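Long-range contacts in 3-oxoacyl-[acyl-carrier-protein] synthase 2 (Rickettsia rickettsii, PDB 4JGA), which probably catalyses the condensation of malonyl-ACP with a growing acyl-ACP, the chain-elongating step of bacterial fatty acid synthesis: residues K90-I95 with A212-T217; N86-M91 with S165-I170. All blocks are in the same frame, centred on the assembly; numbering follows the deposited sequence. Where two conformers were deposited one is given.

Contact 1: K90-I95 with A212-T217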
# COMPACT_ATOMS: atom_id res chain seq x y z
N LYS A 90 4.33 10.10 -19.09
CA LYS A 90 3.30 9.08 -19.30
C LYS A 90 2.64 8.62 -18.01
O LYS A 90 1.59 8.00 -18.04
CB LYS A 90 3.92 7.84 -19.94
CG LYS A 90 4.81 8.15 -21.11
CD LYS A 90 4.01 8.61 -22.28
CE LYS A 90 4.94 8.68 -23.48
NZ LYS A 90 4.30 9.55 -24.47
N MET A 91 3.29 8.88 -16.88
CA MET A 91 2.81 8.45 -15.57
C MET A 91 1.71 9.38 -15.07
O MET A 91 1.59 10.51 -15.53
CB MET A 91 3.98 8.44 -14.57
CG MET A 91 5.23 7.68 -15.04
SD MET A 91 4.96 5.95 -15.47
CE MET A 91 4.93 5.21 -13.90
N ASP A 92 0.89 8.88 -14.14
CA ASP A 92 -0.10 9.70 -13.48
C ASP A 92 0.59 10.85 -12.70
O ASP A 92 1.71 10.71 -12.20
CB ASP A 92 -0.95 8.88 -12.52
CG ASP A 92 -2.18 9.63 -12.04
OD1 ASP A 92 -3.19 9.64 -12.81
OD2 ASP A 92 -2.13 10.26 -10.94
N LYS A 93 -0.11 11.96 -12.60
CA LYS A 93 0.37 13.11 -11.85
C LYS A 93 0.75 12.84 -10.41
O LYS A 93 1.64 13.50 -9.92
CB LYS A 93 -0.65 14.25 -11.88
CG LYS A 93 -0.60 15.00 -13.19
CD LYS A 93 -1.93 15.63 -13.52
CE LYS A 93 -2.25 16.80 -12.64
NZ LYS A 93 -2.21 18.00 -13.52
N PHE A 94 0.11 11.87 -9.74
CA PHE A 94 0.55 11.56 -8.37
C PHE A 94 2.01 11.16 -8.40
O PHE A 94 2.75 11.52 -7.51
CB PHE A 94 -0.33 10.54 -7.62
CG PHE A 94 0.05 9.10 -7.85
CD1 PHE A 94 -0.47 8.40 -8.93
CD2 PHE A 94 0.89 8.43 -6.97
CE1 PHE A 94 -0.13 7.08 -9.17
CE2 PHE A 94 1.24 7.12 -7.20
CZ PHE A 94 0.72 6.44 -8.29
N ILE A 95 2.43 10.49 -9.46
CA ILE A 95 3.83 10.09 -9.61
C ILE A 95 4.71 11.32 -9.93
O ILE A 95 5.82 11.43 -9.41
CB ILE A 95 3.99 8.96 -10.64
CG1 ILE A 95 3.37 7.68 -10.05
CG2 ILE A 95 5.45 8.77 -10.99
CD1 ILE A 95 3.16 6.53 -11.03
N ALA A 212 1.97 10.91 -1.90
CA ALA A 212 1.64 11.76 -3.02
C ALA A 212 0.20 11.47 -3.48
O ALA A 212 -0.26 10.33 -3.44
CB ALA A 212 2.62 11.51 -4.16
N GLU A 213 -0.49 12.50 -3.95
CA GLU A 213 -1.89 12.39 -4.34
C GLU A 213 -2.27 13.45 -5.38
O GLU A 213 -1.83 14.60 -5.30
CB GLU A 213 -2.79 12.54 -3.12
CG GLU A 213 -4.18 11.91 -3.31
CD GLU A 213 -4.21 10.45 -2.99
OE1 GLU A 213 -3.85 10.09 -1.83
OE2 GLU A 213 -4.63 9.66 -3.88
N ALA A 214 -3.04 13.02 -6.38
CA ALA A 214 -3.62 13.86 -7.40
C ALA A 214 -5.07 13.44 -7.59
O ALA A 214 -5.42 12.83 -8.58
CB ALA A 214 -2.85 13.74 -8.71
N PRO A 215 -5.91 13.76 -6.60
CA PRO A 215 -7.24 13.18 -6.58
C PRO A 215 -8.32 14.10 -7.15
O PRO A 215 -9.50 13.70 -7.19
CB PRO A 215 -7.47 13.02 -5.11
CG PRO A 215 -6.88 14.30 -4.54
CD PRO A 215 -5.69 14.59 -5.41
N VAL A 216 -7.95 15.31 -7.55
CA VAL A 216 -8.93 16.28 -7.99
C VAL A 216 -9.25 16.04 -9.48
O VAL A 216 -8.67 16.67 -10.37
CB VAL A 216 -8.47 17.73 -7.74
CG1 VAL A 216 -9.58 18.72 -8.07
CG2 VAL A 216 -8.02 17.89 -6.29
N THR A 217 -10.17 15.10 -9.70
CA THR A 217 -10.69 14.75 -11.01
C THR A 217 -12.22 14.74 -10.91
O THR A 217 -12.79 14.76 -9.80
CB THR A 217 -10.20 13.34 -11.46
OG1 THR A 217 -11.04 12.32 -10.88
CG2 THR A 217 -8.76 13.12 -11.03
O HOH W 1 -4.86 11.01 -10.45

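Contact 2: N86-M91 with S165-I170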
# COMPACT_ATOMS: atom_id res chain seq x y z
N ASN A 86 10.21 12.28 -21.10
CA ASN A 86 9.21 11.56 -21.88
C ASN A 86 8.52 10.42 -21.08
O ASN A 86 7.29 10.39 -20.97
CB ASN A 86 9.84 10.97 -23.10
CG ASN A 86 8.81 10.32 -23.99
OD1 ASN A 86 7.80 10.93 -24.31
ND2 ASN A 86 9.06 9.08 -24.41
N ARG A 87 9.32 9.52 -20.51
CA ARG A 87 8.78 8.43 -19.73
C ARG A 87 7.96 8.92 -18.52
O ARG A 87 6.88 8.40 -18.22
CB ARG A 87 9.89 7.48 -19.27
CG ARG A 87 9.43 6.54 -18.16
CD ARG A 87 10.54 5.68 -17.59
NE ARG A 87 11.46 6.47 -16.78
CZ ARG A 87 12.65 6.03 -16.37
NH1 ARG A 87 13.04 4.78 -16.65
NH2 ARG A 87 13.44 6.83 -15.67
N LEU A 88 8.48 9.92 -17.80
CA LEU A 88 7.83 10.40 -16.61
C LEU A 88 6.48 11.00 -16.99
O LEU A 88 5.50 10.89 -16.23
CB LEU A 88 8.71 11.42 -15.85
CG LEU A 88 8.12 11.99 -14.56
CD1 LEU A 88 7.69 10.87 -13.62
CD2 LEU A 88 9.09 12.91 -13.81
N SER A 89 6.43 11.64 -18.17
CA SER A 89 5.20 12.35 -18.59
C SER A 89 4.03 11.38 -18.87
O SER A 89 2.88 11.79 -18.80
CB SER A 89 5.44 13.23 -19.80
OG SER A 89 5.70 12.44 -20.93
N LYS A 90 4.33 10.10 -19.09
CA LYS A 90 3.30 9.08 -19.30
C LYS A 90 2.64 8.62 -18.01
O LYS A 90 1.59 8.00 -18.04
CB LYS A 90 3.92 7.84 -19.94
CG LYS A 90 4.81 8.15 -21.11
CD LYS A 90 4.01 8.61 -22.28
CE LYS A 90 4.94 8.68 -23.48
NZ LYS A 90 4.30 9.55 -24.47
N MET A 91 3.29 8.88 -16.88
CA MET A 91 2.81 8.45 -15.57
C MET A 91 1.71 9.38 -15.07
O MET A 91 1.59 10.51 -15.53
CB MET A 91 3.98 8.44 -14.57
CG MET A 91 5.23 7.68 -15.04
SD MET A 91 4.96 5.95 -15.47
CE MET A 91 4.93 5.21 -13.90
N SER A 165 7.60 4.63 -5.90
CA SER A 165 8.82 3.97 -5.35
C SER A 165 9.69 3.42 -6.49
O SER A 165 10.91 3.60 -6.48
CB SER A 165 8.46 2.83 -4.37
OG SER A 165 8.00 3.32 -3.13
N GLY A 166 9.07 2.79 -7.49
CA GLY A 166 9.81 2.26 -8.63
C GLY A 166 10.70 3.30 -9.34
O GLY A 166 11.88 3.07 -9.55
N LEU A 167 10.11 4.44 -9.70
CA LEU A 167 10.83 5.46 -10.45
C LEU A 167 11.90 6.18 -9.64
O LEU A 167 12.95 6.49 -10.19
CB LEU A 167 9.88 6.47 -11.11
CG LEU A 167 9.13 5.94 -12.34
CD1 LEU A 167 8.28 7.06 -12.92
CD2 LEU A 167 10.10 5.46 -13.40
N VAL A 168 11.65 6.42 -8.36
CA VAL A 168 12.64 7.06 -7.51
C VAL A 168 13.77 6.06 -7.34
O VAL A 168 14.93 6.45 -7.39
CB VAL A 168 12.05 7.47 -6.16
CG1 VAL A 168 13.11 8.05 -5.22
CG2 VAL A 168 10.94 8.50 -6.38
N SER A 169 13.45 4.78 -7.19
CA SER A 169 14.48 3.75 -7.07
C SER A 169 15.38 3.74 -8.30
O SER A 169 16.60 3.68 -8.22
CB SER A 169 13.83 2.37 -6.84
OG SER A 169 14.72 1.29 -7.08
N ILE A 170 14.75 3.80 -9.47
CA ILE A 170 15.50 3.80 -10.71
C ILE A 170 16.35 5.06 -10.84
O ILE A 170 17.48 4.99 -11.23
CB ILE A 170 14.55 3.67 -11.90
CG1 ILE A 170 13.93 2.26 -11.89
CG2 ILE A 170 15.29 3.99 -13.24
CD1 ILE A 170 12.70 2.14 -12.77

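Contact 1: K90-I95 with A212-T217
An N-capped helix start meets the end of a core strand in this thiolase-fold ketosynthase: helix 93-109 begins beside the end of strand 206-213. Asp92 is the N-cap. With CG anti to the backbone N (chi1 -168°), its OD2 accepts from Phe94 N at 3.0 Å, nearly straight (176°), the N-H meeting it from above the carboxylate plane. Aspartate suits the place because its short side chain reaches the N-H of Phe94, a first-turn amide with no carbonyl of a preceding turn to bind; OD1 is bound by Met135 N. The strand end turns Ala212 and, just beyond it, Ala214 to the helix. Ala214 CB sits 3.6 Å from Phe94 N, while Ala212 CB packs 3.4 Å from Phe94 O, so alanine lets the helix backbone come close. Phe94 CB lies 4.1 Å from Glu213 CA; beyond it chi1 of 87° puts CG in the crowded position between backbone N and carbonyl carbon, with Ile95 CG1 over one ring face and Asp92 OD2 at the edge. Glu213 turns away, held by backbone N-H groups including Gly366 N. One water donates to both Asp92 OD2, at 2.9 Å, and Ala214 O, at 2.7 Å.

Contact 2: N86-M91 with S165-I170
Leu167 carries its CG anti to its own carbonyl carbon (chi1 -75°), with the chain extended beyond, and so presents two methyls toward helix 85-89 and the residues that follow it. Arg87 answers with CG anti to the backbone N (chi1 165°) and a bend at chi3; it and Leu167 reach toward each other tip to tip. Met91, bent at both chi2 and chi3, meets the same leucine in the same way.

The two branches of Leu167 divide the work. CD2 lies over one face of the Arg87 guanidinium, offset toward the rim, 3.8 Å from Arg87 NE; this is a van der Waals contact over the flat group. CD1 meets Met91 CG at 3.8 Å and is crossed obliquely by Leu88, whose CD1 comes within 3.9 Å of Leu167 CD1. Leucine suits the centre because its forked end can serve both an aliphatic side and a flat cation, and methionine's flexible chain can follow the leucine's contour. One turn further on, Ile170 sets CG2 4.2 Å from Arg87 NH1, adding a second apolar contact, oblique to the guanidinium.

Within the short helix, Ser89 OG donates to Asn86 O at 2.6 Å, in the carbonyl plane and on a lone pair, tying a polar side chain back to its own turn. Met292 of the second subunit packs on both Met91 and Leu167, and His291 of that subunit on Ile170. No hydrogen bond joins the segments, and the nearest CA atoms, those of Leu88 and Leu167, stay 8.4 Å apart: mainly apolar packing of helix 163-172 against a short helix and the loop that follows it, here beside the dimer interface of a thiolase-fold ketosynthase.

In the fold
The centres of contacts 1 and 2 lie about 12 Å apart, on the same side of the chain's centre, and both start from one continuous stretch: helix 85-89 passes through the shared Lys90 and Met91 into helix 93-109. Along the chain, the partner of contact 2, in helix 163-172, comes before that of contact 1, at the end of strand 206-213 in the central mixed sheet. Ile95 joins the two, its CG2 lying 3.8 Å from Leu167 CD1 and packing also on Leu88. The 86-95 stretch thus connects the more deeply placed strand end of contact 1 to the subunit boundary of contact 2, all within the N-terminal beta-ketoacyl synthase domain.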